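Local coordinates for protein phosphoserine aminotransferase SerC (Cytophaga hutchinsonii ATCC 33406, PDB 3FFR) that probably catalyses the pyridoxal-phosphate-dependent transamination between phosphoserine and 2-oxoglutarate in serine biosynthesis, as a class-V aminotransferase, at residues I31-Y45 against V237-F250. Numbering follows the deposited sequence.
Sequences IGVISHRSKKFEEVY and VNQTPETPNAMNIF. With SER (serine), chain B.
Folded back at its second torsion (chi2 -65°), with CG beside its own backbone N, the Arg37 chain lays its guanidinium group against Gln239, Thr240 and Pro241, while His36, whose CG sits between backbone N and carbonyl carbon (chi1 61°), turns its ring across Thr243. Three bonds to segment 237-250 hold the guanidinium by its rim. Arg37 NH1 gives one to Gln239 OE1 (2.8 Å), tilted from both planes, and a straighter one to Thr240 O, 159° at the hydrogen and almost in line with the carbonyl; Arg37 NH2 reaches Pro241 O at 2.8 Å from above the carbonyl plane. As a fourth bond, Arg37 NE donates to OXT of the bound serine at 3.0 Å, and the serine N donates to His36 NE2 at 2.8 Å. Tyr329 of the second subunit also bonds this serine, and Thr243 OG1 bonds the pyridoxal-phosphate lysine of that subunit. The loops thus help build the active site at the dimer interface, as in fold-type I aminotransferases. Thr243 CG2 packs over the His36 ring in a CH-pi contact; Arg37 CG lies over the opposite face. The Gln239 amide bridges two charged groups, passing its NE2 hydrogen to the anti lone pair of Glu42 OE2 (2.9 Å), which probably fixes its flip. Asn238, closing a Schellman motif after helix 228-235, sets CA over the Tyr45 ring face, though its carbonyl oxygen is buried without a partner. Beyond these bonds, helices 39-55 and 246-262 pack together: Phe41 CE1 meets Ala246 CB at 3.8 Å, with Ile249 CD1 also at the ring edge, Val44 CG1 abuts Phe250, and Ile31 CG1 stands over the Phe250 face, 3.9 Å from the centroid. Water 4 donates to both Val44 O and Ile249 O.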
loop_
_atom_site.group_PDB
_atom_site.type_symbol
_atom_site.label_atom_id
_atom_site.label_comp_id
_atom_site.label_asym_id
_atom_site.label_seq_id
_atom_site.Cartn_x
_atom_site.Cartn_y
_atom_site.Cartn_z
ATOM N N ILE A 31 14.252 -4.374 -9.497
ATOM C CA ILE A 31 12.805 -4.453 -9.585
ATOM C C ILE A 31 12.154 -3.201 -8.998
ATOM O O ILE A 31 11.089 -2.781 -9.432
ATOM C CB ILE A 31 12.262 -5.750 -8.865
ATOM C CG1 ILE A 31 12.742 -7.008 -9.570
ATOM C CG2 ILE A 31 10.704 -5.710 -8.767
ATOM C CD1 ILE A 31 12.251 -7.153 -10.999
ATOM N N GLY A 32 12.837 -2.583 -8.038
ATOM C CA GLY A 32 12.308 -1.399 -7.327
ATOM C C GLY A 32 12.487 -0.098 -8.100
ATOM O O GLY A 32 11.943 0.969 -7.739
ATOM N N VAL A 33 13.207 -0.230 -9.202
ATOM C CA VAL A 33 13.596 0.889 -10.065
ATOM C C VAL A 33 12.805 0.954 -11.366
ATOM O O VAL A 33 12.568 2.036 -11.914
ATOM C CB VAL A 33 15.130 0.806 -10.394
ATOM C CG1 VAL A 33 15.582 1.909 -11.380
ATOM C CG2 VAL A 33 15.961 0.882 -9.087
ATOM N N ILE A 34 12.466 -0.214 -11.890
ATOM C CA ILE A 34 11.766 -0.292 -13.177
ATOM C C ILE A 34 10.418 0.413 -13.117
ATOM O O ILE A 34 9.765 0.502 -12.064
ATOM C CB ILE A 34 11.599 -1.762 -13.710
ATOM C CG1 ILE A 34 10.673 -2.560 -12.775
ATOM C CG2 ILE A 34 12.998 -2.422 -13.917
ATOM C CD1 ILE A 34 10.361 -3.960 -13.206
ATOM N N SER A 35 10.019 0.942 -14.265
ATOM C CA SER A 35 8.710 1.586 -14.371
ATOM C C SER A 35 7.590 0.564 -14.235
ATOM O O SER A 35 7.657 -0.543 -14.770
ATOM C CB SER A 35 8.553 2.269 -15.726
ATOM O OG SER A 35 7.247 2.761 -15.867
ATOM N N HIS A 36 6.566 0.973 -13.512
ATOM C CA HIS A 36 5.328 0.199 -13.365
ATOM C C HIS A 36 4.499 0.183 -14.666
ATOM O O HIS A 36 3.411 -0.411 -14.726
ATOM C CB HIS A 36 4.489 0.706 -12.183
ATOM C CG HIS A 36 4.044 2.127 -12.311
ATOM N ND1 HIS A 36 4.922 3.175 -12.494
ATOM C CD2 HIS A 36 2.808 2.670 -12.309
ATOM C CE1 HIS A 36 4.242 4.300 -12.581
ATOM N NE2 HIS A 36 2.959 4.021 -12.483
ATOM N N ARG A 37 5.010 0.867 -15.684
ATOM C CA ARG A 37 4.382 0.917 -17.010
ATOM C C ARG A 37 5.245 0.146 -18.036
ATOM O O ARG A 37 4.908 0.104 -19.220
ATOM C CB ARG A 37 4.211 2.355 -17.504
ATOM C CG ARG A 37 3.431 3.283 -16.531
ATOM C CD ARG A 37 1.999 2.814 -16.375
ATOM N NE ARG A 37 1.268 3.650 -15.424
ATOM C CZ ARG A 37 0.272 3.191 -14.671
ATOM N NH1 ARG A 37 -0.123 1.934 -14.783
ATOM N NH2 ARG A 37 -0.292 3.989 -13.792
ATOM N N SER A 38 6.355 -0.422 -17.572
ATOM C CA SER A 38 7.323 -1.151 -18.442
ATOM C C SER A 38 6.920 -2.561 -18.754
ATOM O O SER A 38 6.138 -3.184 -18.047
ATOM C CB SER A 38 8.717 -1.210 -17.787
ATOM O OG SER A 38 8.749 -2.036 -16.624
ATOM N N LYS A 39 7.488 -3.083 -19.839
ATOM C CA LYS A 39 7.217 -4.469 -20.197
ATOM C C LYS A 39 7.728 -5.419 -19.129
ATOM O O LYS A 39 7.122 -6.458 -18.835
ATOM C CB LYS A 39 7.830 -4.840 -21.556
ATOM C CG LYS A 39 7.638 -6.325 -21.885
ATOM N N LYS A 40 8.843 -5.054 -18.518
ATOM C CA LYS A 40 9.393 -5.907 -17.471
ATOM C C LYS A 40 8.418 -5.958 -16.312
ATOM O O LYS A 40 8.148 -7.028 -15.783
ATOM C CB LYS A 40 10.750 -5.432 -16.993
ATOM C CG LYS A 40 11.263 -6.220 -15.782
ATOM C CD LYS A 40 11.592 -7.711 -16.065
ATOM C CE LYS A 40 12.175 -8.399 -14.808
ATOM N NZ LYS A 40 12.503 -9.846 -15.003
ATOM N N PHE A 41 7.836 -4.823 -15.931
ATOM C CA PHE A 41 6.862 -4.855 -14.825
ATOM C C PHE A 41 5.633 -5.683 -15.196
ATOM O O PHE A 41 5.094 -6.455 -14.378
ATOM C CB PHE A 41 6.416 -3.448 -14.326
ATOM C CG PHE A 41 5.374 -3.548 -13.266
ATOM C CD1 PHE A 41 5.733 -3.796 -11.970
ATOM C CD2 PHE A 41 4.032 -3.548 -13.601
ATOM C CE1 PHE A 41 4.756 -3.993 -10.976
ATOM C CE2 PHE A 41 3.053 -3.706 -12.627
ATOM C CZ PHE A 41 3.423 -3.929 -11.318
ATOM N N GLU A 42 5.181 -5.520 -16.431
ATOM C CA GLU A 42 4.023 -6.280 -16.911
ATOM C C GLU A 42 4.270 -7.785 -16.767
ATOM O O GLU A 42 3.374 -8.556 -16.433
ATOM C CB GLU A 42 3.653 -5.909 -18.342
ATOM C CG GLU A 42 3.083 -4.543 -18.418
ATOM C CD GLU A 42 2.715 -4.163 -19.841
ATOM O OE1 GLU A 42 2.826 -5.019 -20.720
ATOM O OE2 GLU A 42 2.305 -3.028 -20.066
ATOM N N GLU A 43 5.519 -8.193 -17.007
ATOM C CA GLU A 43 5.895 -9.609 -16.872
ATOM C C GLU A 43 5.838 -10.075 -15.404
ATOM O O GLU A 43 5.383 -11.182 -15.084
ATOM C CB GLU A 43 7.312 -9.834 -17.428
ATOM C CG GLU A 43 7.399 -9.716 -18.929
ATOM C CD GLU A 43 8.850 -9.784 -19.469
ATOM O OE1 GLU A 43 9.778 -10.130 -18.689
ATOM O OE2 GLU A 43 9.046 -9.469 -20.667
ATOM N N VAL A 44 6.296 -9.196 -14.519
ATOM C CA VAL A 44 6.306 -9.471 -13.069
ATOM C C VAL A 44 4.863 -9.608 -12.577
ATOM O O VAL A 44 4.479 -10.569 -11.888
ATOM C CB VAL A 44 7.069 -8.350 -12.302
ATOM C CG1 VAL A 44 6.891 -8.387 -10.757
ATOM C CG2 VAL A 44 8.594 -8.389 -12.687
ATOM N N TYR A 45 4.068 -8.649 -13.008
ATOM C CA TYR A 45 2.641 -8.620 -12.652
ATOM C C TYR A 45 2.006 -9.928 -13.101
ATOM O O TYR A 45 1.359 -10.629 -12.318
ATOM C CB TYR A 45 1.945 -7.412 -13.295
ATOM C CG TYR A 45 0.470 -7.342 -13.045
ATOM C CD1 TYR A 45 -0.413 -8.261 -13.645
ATOM C CD2 TYR A 45 -0.058 -6.371 -12.218
ATOM C CE1 TYR A 45 -1.782 -8.203 -13.395
ATOM C CE2 TYR A 45 -1.428 -6.280 -11.975
ATOM C CZ TYR A 45 -2.282 -7.201 -12.546
ATOM O OH TYR A 45 -3.626 -7.115 -12.247
ATOM N N VAL A 237 -3.984 -5.063 -18.880
ATOM C CA VAL A 237 -2.687 -4.764 -19.491
ATOM C C VAL A 237 -1.540 -5.040 -18.492
ATOM O O VAL A 237 -0.422 -4.551 -18.625
ATOM C CB VAL A 237 -2.605 -3.369 -20.124
ATOM C CG1 VAL A 237 -3.528 -3.338 -21.355
ATOM C CG2 VAL A 237 -2.929 -2.203 -19.106
ATOM N N ASN A 238 -1.848 -5.850 -17.495
ATOM C CA ASN A 238 -0.856 -6.270 -16.484
ATOM C C ASN A 238 -0.253 -5.112 -15.719
ATOM O O ASN A 238 0.942 -5.067 -15.437
ATOM C CB ASN A 238 0.242 -7.130 -17.139
ATOM C CG ASN A 238 -0.309 -8.395 -17.746
ATOM O OD1 ASN A 238 -0.222 -8.612 -18.961
ATOM N ND2 ASN A 238 -0.875 -9.231 -16.925
ATOM N N GLN A 239 -1.143 -4.192 -15.346
ATOM C CA GLN A 239 -0.784 -2.996 -14.580
ATOM C C GLN A 239 -1.811 -2.686 -13.483
ATOM O O GLN A 239 -2.855 -3.320 -13.384
ATOM C CB GLN A 239 -0.674 -1.792 -15.531
ATOM C CG GLN A 239 0.387 -1.922 -16.598
ATOM C CD GLN A 239 0.512 -0.682 -17.476
ATOM O OE1 GLN A 239 0.067 0.387 -17.106
ATOM N NE2 GLN A 239 1.121 -0.831 -18.625
ATOM N N THR A 240 -1.470 -1.648 -12.735
ATOM C CA THR A 240 -2.314 -1.068 -11.661
ATOM C C THR A 240 -2.550 0.393 -11.953
ATOM O O THR A 240 -1.787 1.016 -12.674
ATOM C CB THR A 240 -1.656 -1.227 -10.287
ATOM O OG1 THR A 240 -0.353 -0.643 -10.306
ATOM C CG2 THR A 240 -1.520 -2.752 -9.913
ATOM N N PRO A 241 -3.619 0.980 -11.382
ATOM C CA PRO A 241 -3.865 2.409 -11.658
ATOM C C PRO A 241 -2.783 3.348 -11.157
ATOM O O PRO A 241 -2.353 4.270 -11.869
ATOM C CB PRO A 241 -5.170 2.678 -10.919
ATOM C CG PRO A 241 -5.887 1.327 -10.936
ATOM C CD PRO A 241 -4.752 0.324 -10.697
ATOM N N GLU A 242 -2.374 3.096 -9.937
ATOM C CA GLU A 242 -1.329 3.863 -9.255
ATOM C C GLU A 242 0.003 3.099 -9.248
ATOM O O GLU A 242 0.047 1.947 -9.671
ATOM C CB GLU A 242 -1.758 4.170 -7.818
ATOM C CG GLU A 242 -1.504 3.046 -6.799
ATOM C CD GLU A 242 -2.452 1.820 -6.852
ATOM O OE1 GLU A 242 -3.216 1.615 -7.816
ATOM O OE2 GLU A 242 -2.431 1.033 -5.890
ATOM N N THR A 243 1.090 3.725 -8.770
ATOM C CA THR A 243 2.365 2.999 -8.683
ATOM C C THR A 243 2.216 1.998 -7.525
ATOM O O THR A 243 1.999 2.404 -6.382
ATOM C CB THR A 243 3.572 3.908 -8.464
ATOM O OG1 THR A 243 3.472 5.043 -9.359
ATOM C CG2 THR A 243 4.898 3.117 -8.693
ATOM N N PRO A 244 2.352 0.704 -7.815
ATOM C CA PRO A 244 2.094 -0.261 -6.761
ATOM C C PRO A 244 3.326 -0.742 -6.029
ATOM O O PRO A 244 4.439 -0.362 -6.359
ATOM C CB PRO A 244 1.568 -1.431 -7.551
ATOM C CG PRO A 244 2.376 -1.421 -8.783
ATOM C CD PRO A 244 2.628 0.028 -9.110
ATOM N N ASN A 245 3.096 -1.691 -5.135
ATOM C CA ASN A 245 4.186 -2.327 -4.377
ATOM C C ASN A 245 4.778 -3.439 -5.230
ATOM O O ASN A 245 4.476 -4.618 -5.073
ATOM C CB ASN A 245 3.687 -2.865 -3.055
ATOM C CG ASN A 245 4.812 -3.368 -2.179
ATOM O OD1 ASN A 245 5.958 -3.530 -2.641
ATOM N ND2 ASN A 245 4.490 -3.657 -0.903
ATOM N N ALA A 246 5.610 -3.028 -6.174
ATOM C CA ALA A 246 6.266 -3.962 -7.096
ATOM C C ALA A 246 7.108 -5.009 -6.401
ATOM O O ALA A 246 7.226 -6.151 -6.855
ATOM C CB ALA A 246 7.114 -3.172 -8.143
HETATM N N MSE A 247 7.726 -4.611 -5.291
HETATM C CA MSE A 247 8.588 -5.543 -4.553
HETATM C C MSE A 247 7.755 -6.741 -4.140
HETATM O O MSE A 247 8.139 -7.923 -4.345
HETATM C CB MSE A 247 9.284 -4.912 -3.334
HETATM C CG MSE A 247 10.109 -3.673 -3.678
HETATM SE SE MSE A 247 11.601 -4.055 -4.888
HETATM C CE MSE A 247 12.905 -4.651 -3.680
ATOM N N ASN A 248 6.588 -6.463 -3.544
ATOM C CA ASN A 248 5.719 -7.550 -3.105
ATOM C C ASN A 248 5.065 -8.308 -4.250
ATOM O O ASN A 248 4.816 -9.500 -4.140
ATOM C CB ASN A 248 4.665 -7.152 -2.066
ATOM C CG ASN A 248 5.137 -7.364 -0.649
ATOM O OD1 ASN A 248 6.251 -7.847 -0.402
ATOM N ND2 ASN A 248 4.275 -6.993 0.321
ATOM N N ILE A 249 4.730 -7.618 -5.332
ATOM C CA ILE A 249 4.159 -8.329 -6.501
ATOM C C ILE A 249 5.225 -9.306 -7.028
ATOM O O ILE A 249 4.943 -10.450 -7.392
ATOM C CB ILE A 249 3.653 -7.344 -7.588
ATOM C CG1 ILE A 249 2.434 -6.575 -7.025
ATOM C CG2 ILE A 249 3.240 -8.108 -8.864
ATOM C CD1 ILE A 249 1.943 -5.384 -7.912
ATOM N N PHE A 250 6.472 -8.844 -7.023
ATOM C CA PHE A 250 7.604 -9.679 -7.450
ATOM C C PHE A 250 7.759 -10.881 -6.528
ATOM O O PHE A 250 7.820 -12.049 -6.955
ATOM C CB PHE A 250 8.907 -8.875 -7.433
ATOM C CG PHE A 250 10.119 -9.662 -7.836
ATOM C CD1 PHE A 250 10.419 -9.847 -9.186
ATOM C CD2 PHE A 250 10.986 -10.166 -6.889
ATOM C CE1 PHE A 250 11.549 -10.540 -9.574
ATOM C CE2 PHE A 250 12.117 -10.870 -7.278
ATOM C CZ PHE A 250 12.388 -11.054 -8.624
HETATM N N SER B . 1.531 6.388 -12.670
HETATM C CA SER B . 2.017 7.469 -13.549
HETATM C C SER B . 1.389 7.250 -14.883
HETATM O O SER B . 0.293 7.784 -15.043
HETATM C CB SER B . 3.559 7.571 -13.625
HETATM O OG SER B . 4.176 7.802 -12.324
HETATM O OXT SER B . 1.883 6.558 -15.768
HETATM O O HOH W 1 1.293 -0.668 -12.990
HETATM O O HOH W 2 2.397 1.060 -20.458
HETATM O O HOH W 3 0.593 -6.414 -20.881
HETATM O O HOH W 4 5.769 -11.694 -9.814
#